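Local coordinates for protein BSU-2 beta-lactamase (Bacillus subtilis, PDB 6W5E) that probably hydrolyses the beta-lactam ring of antibiotics as a class D serine beta-lactamase of Bacillus subtilis, at residues L179-L182 / E186-F189; G86-A91 / K191-I196. One frame throughout, in Å; residues are numbered along the deposited sequence.

Interaction 1: L179-L182 / E186-F189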
ATOM      1  N   LEU A 179       0.271  -5.207   6.563  1.00 12.48           N
ATOM      2  CA  LEU A 179      -1.056  -5.166   5.949  1.00 12.00           C
ATOM      3  C   LEU A 179      -1.977  -6.255   6.485  1.00 12.41           C
ATOM      4  O   LEU A 179      -3.199  -6.073   6.505  1.00 12.17           O
ATOM      5  CB  LEU A 179      -0.938  -5.251   4.425  1.00 11.36           C
ATOM      6  CG  LEU A 179      -0.324  -3.987   3.810  1.00 11.90           C
ATOM      7  CD1 LEU A 179       0.101  -4.281   2.392  1.00 15.62           C
ATOM      8  CD2 LEU A 179      -1.293  -2.802   3.860  1.00 15.46           C
ATOM      9  N   GLU A 180      -1.423  -7.392   6.907  1.00 12.03           N
ATOM     10  CA  GLU A 180      -2.246  -8.411   7.542  1.00 12.58           C
ATOM     11  C   GLU A 180      -2.822  -7.903   8.860  1.00 12.65           C
ATOM     12  O   GLU A 180      -3.984  -8.176   9.189  1.00 12.80           O
ATOM     13  CB  GLU A 180      -1.406  -9.668   7.771  1.00 14.55           C
ATOM     14  CG  GLU A 180      -2.141 -10.767   8.490  1.00 20.53           C
ATOM     15  CD  GLU A 180      -1.327 -12.040   8.619  1.00 22.15           C
ATOM     16  OE1 GLU A 180      -0.397 -12.262   7.805  1.00 20.92           O
ATOM     17  OE2 GLU A 180      -1.624 -12.823   9.550  1.00 23.86           O
ATOM     18  N   LYS A 181      -2.020  -7.168   9.636  1.00 12.20           N
ATOM     19  CA  LYS A 181      -2.529  -6.568  10.867  1.00 12.54           C
ATOM     20  C   LYS A 181      -3.616  -5.539  10.578  1.00 11.62           C
ATOM     21  O   LYS A 181      -4.608  -5.456  11.314  1.00 13.25           O
ATOM     22  CB  LYS A 181      -1.385  -5.932  11.651  1.00 13.98           C
ATOM     23  CG  LYS A 181      -0.326  -6.923  12.085  1.00 17.23           C
ATOM     24  CD  LYS A 181       0.880  -6.191  12.661  1.00 22.00           C
ATOM     25  CE  LYS A 181       1.943  -7.145  13.173  1.00 27.57           C
ATOM     26  NZ  LYS A 181       3.216  -6.408  13.407  1.00 28.94           N
ATOM     27  N   LEU A 182      -3.455  -4.749   9.512  1.00 11.36           N
ATOM     28  CA  LEU A 182      -4.502  -3.799   9.144  1.00 11.39           C
ATOM     29  C   LEU A 182      -5.779  -4.520   8.716  1.00 10.89           C
ATOM     30  O   LEU A 182      -6.883  -4.141   9.123  1.00 11.87           O
ATOM     31  CB  LEU A 182      -3.999  -2.861   8.043  1.00 11.31           C
ATOM     32  CG  LEU A 182      -5.040  -1.887   7.467  1.00 12.55           C
ATOM     33  CD1 LEU A 182      -5.578  -0.958   8.561  1.00 12.00           C
ATOM     34  CD2 LEU A 182      -4.457  -1.088   6.292  1.00 13.40           C
ATOM     35  N   GLU A 186      -5.943  -5.409  13.863  1.00 13.36           N
ATOM     36  CA  GLU A 186      -5.127  -5.657  15.050  1.00 14.88           C
ATOM     37  C   GLU A 186      -3.940  -4.712  15.099  1.00 19.12           C
ATOM     38  O   GLU A 186      -2.799  -5.110  15.335  1.00 28.07           O
ATOM     39  CB  GLU A 186      -4.679  -7.114  15.094  1.00 16.16           C
ATOM     40  CG  GLU A 186      -5.835  -8.072  15.387  1.00 19.85           C
ATOM     41  CD  GLU A 186      -5.473  -9.541  15.238  1.00 24.54           C
ATOM     42  OE1 GLU A 186      -4.297  -9.845  14.963  1.00 27.55           O
ATOM     43  OE2 GLU A 186      -6.378 -10.393  15.389  1.00 28.24           O
ATOM     44  N   LEU A 187      -4.188  -3.447  14.828  1.00 19.80           N
ATOM     45  CA  LEU A 187      -3.212  -2.388  14.965  1.00 18.19           C
ATOM     46  C   LEU A 187      -3.722  -1.418  16.017  1.00 17.96           C
ATOM     47  O   LEU A 187      -4.926  -1.371  16.299  1.00 17.41           O
ATOM     48  CB  LEU A 187      -3.021  -1.659  13.629  1.00 16.77           C
ATOM     49  CG  LEU A 187      -2.271  -2.414  12.527  1.00 17.28           C
ATOM     50  CD1 LEU A 187      -2.382  -1.632  11.232  1.00 19.77           C
ATOM     51  CD2 LEU A 187      -0.805  -2.620  12.912  1.00 18.76           C
ATOM     52  N   PRO A 188      -2.833  -0.646  16.634  1.00 16.14           N
ATOM     53  CA  PRO A 188      -3.231   0.290  17.702  1.00 17.53           C
ATOM     54  C   PRO A 188      -3.805   1.597  17.164  1.00 15.27           C
ATOM     55  O   PRO A 188      -3.319   2.690  17.462  1.00 18.48           O
ATOM     56  CB  PRO A 188      -1.913   0.495  18.459  1.00 18.48           C
ATOM     57  CG  PRO A 188      -0.870   0.312  17.428  1.00 18.75           C
ATOM     58  CD  PRO A 188      -1.370  -0.779  16.533  1.00 15.96           C
ATOM     59  N   PHE A 189      -4.842   1.483  16.344  1.00 13.96           N
ATOM     60  CA  PHE A 189      -5.598   2.627  15.862  1.00 14.80           C
ATOM     61  C   PHE A 189      -7.054   2.449  16.257  1.00 14.78           C
ATOM     62  O   PHE A 189      -7.529   1.321  16.416  1.00 16.40           O
ATOM     63  CB  PHE A 189      -5.490   2.748  14.333  1.00 13.76           C
ATOM     64  CG  PHE A 189      -4.096   2.981  13.859  1.00 14.01           C
ATOM     65  CD1 PHE A 189      -3.483   4.210  14.067  1.00 13.05           C
ATOM     66  CD2 PHE A 189      -3.382   1.978  13.227  1.00 13.92           C
ATOM     67  CE1 PHE A 189      -2.188   4.434  13.648  1.00 13.70           C
ATOM     68  CE2 PHE A 189      -2.080   2.193  12.815  1.00 13.33           C
ATOM     69  CZ  PHE A 189      -1.482   3.427  13.015  1.00 14.14           C
TER

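Interaction 2: G86-A91 / K191-I196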
ATOM      1  N   GLY A  86      -1.954   9.906  10.698  1.00 11.11           N
ATOM      2  CA  GLY A  86      -2.484  11.256  10.616  1.00 11.24           C
ATOM      3  C   GLY A  86      -3.889  11.360  11.169  1.00 10.66           C
ATOM      4  O   GLY A  86      -4.212  12.314  11.880  1.00 12.46           O
ATOM      5  N   LEU A  87      -4.739  10.376  10.862  1.00 10.88           N
ATOM      6  CA  LEU A  87      -6.082  10.370  11.434  1.00 10.66           C
ATOM      7  C   LEU A  87      -6.032  10.111  12.933  1.00 11.59           C
ATOM      8  O   LEU A  87      -6.740  10.772  13.705  1.00 12.56           O
ATOM      9  CB  LEU A  87      -6.926   9.298  10.745  1.00 11.27           C
ATOM     10  CG  LEU A  87      -7.315   9.612   9.301  1.00 11.07           C
ATOM     11  CD1 LEU A  87      -7.780   8.350   8.566  1.00 11.56           C
ATOM     12  CD2 LEU A  87      -8.378  10.708   9.259  1.00 11.40           C
ATOM     13  N   GLN A  88      -5.188   9.169  13.367  1.00 12.27           N
ATOM     14  CA  GLN A  88      -5.143   8.805  14.782  1.00 11.69           C
ATOM     15  C   GLN A  88      -4.722   9.986  15.646  1.00 13.81           C
ATOM     16  O   GLN A  88      -5.297  10.203  16.720  1.00 14.86           O
ATOM     17  CB  GLN A  88      -4.194   7.627  14.993  1.00 12.29           C
ATOM     18  CG  GLN A  88      -4.188   7.076  16.414  1.00 13.49           C
ATOM     19  CD  GLN A  88      -5.513   6.445  16.808  1.00 15.08           C
ATOM     20  OE1 GLN A  88      -6.231   5.900  15.971  1.00 14.58           O
ATOM     21  NE2 GLN A  88      -5.834   6.499  18.097  1.00 19.02           N
ATOM     22  N   VAL A  89      -3.727  10.764  15.197  1.00 12.54           N
ATOM     23  CA  VAL A  89      -3.237  11.912  15.963  1.00 13.92           C
ATOM     24  C   VAL A  89      -3.997  13.187  15.649  1.00 13.66           C
ATOM     25  O   VAL A  89      -3.631  14.258  16.161  1.00 15.78           O
ATOM     26  CB  VAL A  89      -1.715  12.143  15.818  1.00 14.68           C
ATOM     27  CG1 VAL A  89      -0.936  10.859  16.095  1.00 16.39           C
ATOM     28  CG2 VAL A  89      -1.367  12.739  14.439  1.00 12.98           C
ATOM     29  N   LYS A  90      -5.036  13.110  14.819  1.00 13.62           N
ATOM     30  CA  LYS A  90      -5.885  14.250  14.474  1.00 13.52           C
ATOM     31  C   LYS A  90      -5.144  15.343  13.697  1.00 11.27           C
ATOM     32  O   LYS A  90      -5.524  16.518  13.746  1.00 14.42           O
ATOM     33  CB  LYS A  90      -6.632  14.810  15.692  1.00 16.54           C
ATOM     34  CG  LYS A  90      -7.398  13.734  16.451  1.00 19.97           C
ATOM     35  CD  LYS A  90      -8.279  14.321  17.541  1.00 22.37           C
ATOM     36  N   ALA A  91      -4.090  14.977  12.965  1.00 11.11           N
ATOM     37  CA  ALA A  91      -3.481  15.916  12.029  1.00 12.16           C
ATOM     38  C   ALA A  91      -4.355  16.134  10.801  1.00 11.43           C
ATOM     39  O   ALA A  91      -4.199  17.148  10.113  1.00 13.65           O
ATOM     40  CB  ALA A  91      -2.085  15.442  11.610  1.00 12.56           C
ATOM     41  N   LYS A 191     -10.881   1.946  15.817  1.00 17.39           N
ATOM     42  CA  LYS A 191     -11.614   1.228  14.778  1.00 17.14           C
ATOM     43  C   LYS A 191     -12.078   2.128  13.641  1.00 14.65           C
ATOM     44  O   LYS A 191     -11.838   1.775  12.478  1.00 14.48           O
ATOM     45  CB  LYS A 191     -12.740   0.387  15.401  1.00 19.19           C
ATOM     46  CG  LYS A 191     -12.247  -0.903  16.034  1.00 25.53           C
ATOM     47  CD  LYS A 191     -12.669  -2.107  15.200  1.00 31.52           C
ATOM     48  CE  LYS A 191     -11.816  -3.330  15.497  1.00 34.91           C
ATOM     49  NZ  LYS A 191     -12.179  -4.457  14.595  1.00 32.85           N
ATOM     50  N   PRO A 192     -12.715   3.281  13.880  1.00 16.57           N
ATOM     51  CA  PRO A 192     -13.119   4.118  12.735  1.00 16.33           C
ATOM     52  C   PRO A 192     -11.954   4.586  11.886  1.00 13.67           C
ATOM     53  O   PRO A 192     -12.121   4.762  10.674  1.00 13.42           O
ATOM     54  CB  PRO A 192     -13.856   5.293  13.388  1.00 17.55           C
ATOM     55  CG  PRO A 192     -14.276   4.796  14.723  1.00 21.20           C
ATOM     56  CD  PRO A 192     -13.259   3.791  15.155  1.00 18.19           C
ATOM     57  N   VAL A 193     -10.779   4.788  12.485  1.00 13.56           N
ATOM     58  CA  VAL A 193      -9.602   5.182  11.712  1.00 12.22           C
ATOM     59  C   VAL A 193      -9.246   4.102  10.698  1.00 11.47           C
ATOM     60  O   VAL A 193      -9.000   4.386   9.520  1.00 11.50           O
ATOM     61  CB  VAL A 193      -8.423   5.496  12.651  1.00 13.07           C
ATOM     62  CG1 VAL A 193      -7.109   5.602  11.862  1.00 13.68           C
ATOM     63  CG2 VAL A 193      -8.712   6.773  13.433  1.00 14.87           C
ATOM     64  N   MET A 194      -9.214   2.842  11.140  1.00 12.03           N
ATOM     65  CA  MET A 194      -8.903   1.756  10.218  1.00 12.26           C
ATOM     66  C   MET A 194      -9.989   1.582   9.165  1.00 11.93           C
ATOM     67  O   MET A 194      -9.684   1.319   7.998  1.00 12.14           O
ATOM     68  CB  MET A 194      -8.646   0.471  10.989  1.00 12.07           C
ATOM     69  CG  MET A 194      -7.354   0.564  11.772  1.00 13.14           C
ATOM     70  SD  MET A 194      -6.885  -0.938  12.644  1.00 14.65           S
ATOM     71  CE  MET A 194      -8.028  -0.906  14.021  1.00 15.46           C
ATOM     72  N   LYS A 195     -11.261   1.741   9.549  1.00 12.47           N
ATOM     73  CA  LYS A 195     -12.345   1.676   8.569  1.00 12.66           C
ATOM     74  C   LYS A 195     -12.200   2.762   7.506  1.00 11.86           C
ATOM     75  O   LYS A 195     -12.399   2.502   6.317  1.00 11.86           O
ATOM     76  CB  LYS A 195     -13.705   1.802   9.268  1.00 14.65           C
ATOM     77  CG  LYS A 195     -14.044   0.677  10.220  1.00 15.00           C
ATOM     78  CD  LYS A 195     -14.068  -0.673   9.513  1.00 16.37           C
ATOM     79  CE  LYS A 195     -14.648  -1.759  10.416  1.00 18.80           C
ATOM     80  NZ  LYS A 195     -14.383  -3.126   9.885  1.00 20.72           N
ATOM     81  N   ILE A 196     -11.882   3.994   7.914  1.00 11.86           N
ATOM     82  CA  ILE A 196     -11.695   5.080   6.950  1.00 11.84           C
ATOM     83  C   ILE A 196     -10.548   4.768   5.994  1.00 10.96           C
ATOM     84  O   ILE A 196     -10.670   4.945   4.777  1.00 10.71           O
ATOM     85  CB  ILE A 196     -11.485   6.419   7.683  1.00 13.41           C
ATOM     86  CG1 ILE A 196     -12.772   6.848   8.387  1.00 16.37           C
ATOM     87  CG2 ILE A 196     -11.018   7.510   6.727  1.00 14.10           C
ATOM     88  CD1 ILE A 196     -12.565   7.871   9.485  1.00 17.96           C
TER

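Interaction 1: L179-L182 / E186-F189
E186 folds back onto K181 in the helix-loop-helix turn between helix 172-184 and helix 191-200, part of the helical region of the fold; at the end of the first helix an i+5 to i backbone bond turns the chain back, with L187 packed against it. The amide N of E186 donates to K181 O at 2.9 Å, with an N-H...O angle of 151°. That bond reaches one residue further than an ordinary helical bond and gives the K181 carbonyl a partner where the helix runs out. The E186 side chain stretches out on the exposed side. Its OE1 stays 6.7 Å from E180 OE2, a pair of like charges that do not meet; the latter oxygen is in a salt bridge with K184.

L187 does most of the apolar work. Its CB points toward the helix, and with CG anti to its own carbonyl carbon (chi1 -72°) the two methyls are shared between successive helix residues, CD2 on K181 and CD1 on L182. CD2 comes down on K181 CB at 3.6 Å, and the leucine lies across the extended lysine chain at about a right angle, touching CB and, more loosely, CD, while the amine leads away. CD1, the other branch, reaches the backbone of the next residue, 3.7 Å from L182 CA, and then L182 CB at 3.8 Å. The rest of the L182 side chain turns away from the loop, onto F230 of strand 225-233 and M194.

P188 forms the centre of an inverse gamma turn. This tight bend takes the chain on to F189, whose ring is buried beside W144 with nearly parallel planes. The turn is closed by a weak bond from F189 N to L187 O, 2.9 Å long.

Interaction 2: G86-A91 / K191-I196
L87 and V193 make the closest backbone approach of these two helix ends, their CA atoms 6.3 Å apart, and both side chains point into the interface.

The apolar part is a small cluster of branched side chains. L87 CB sits against V193 CG1 at 3.9 Å, with the second methyl of the valine slightly further off. Further out along the leucine, CD1 meets I196 CG2 at 3.8 Å, the two side chains crossing obliquely. L87 therefore spans V193 and I196, residues three apart on one face of helix 191-200, using its root for the first and one branch tip for the second. L84, a turn earlier on helix 81-88, also touches V193, so the apolar seam carries on along that helix.

Q88 brings a polar group to the seam without a hydrogen bond across it. Its chain leaves anti to the backbone N and then bends at chi2 (66°), which swings the amide over toward the other helix. Here OE1 lies 3.7 Å from V193 CG2, a van der Waals contact, with the Q88 and V193 side chains crossing at about a right angle. OE1 instead accepts a hydrogen bond from D190 N, just before helix 191-200, so a side chain from one helix end satisfies an amide at the start of the other.

Backbone bonds finish the first helix. K90 takes up positive phi, K90 N returns to L87 O at 3.1 Å, and a weak bond runs from A91 N to G86 O.

Helix 81-88 itself starts two residues after the carboxylated K79. The result is a Schellman-terminated helix end packed against the first turns of helix 191-200, within the helical part of the serine beta-lactamase fold.

Interactions 1 and 2 have centres about 12 Å apart, on the same side of the chain's centre, and they touch each other. In sequence, helix 81-88 comes first, then helix 172-184, the loop of 186-189 and helix 191-200; interaction 1 is thus a local closure lying between the two distant segments of interaction 2. M194 of 191-196 touches both segments of interaction 1: its CE packs on F189 O at 3.3 Å and its CG on L182 CD1. F189 also lies against Q88. The loop 186-189 is thus held between three helices, which meet as one packed unit of the helical region; helix 172-184 also packs on strand 225-233 of the main antiparallel sheet.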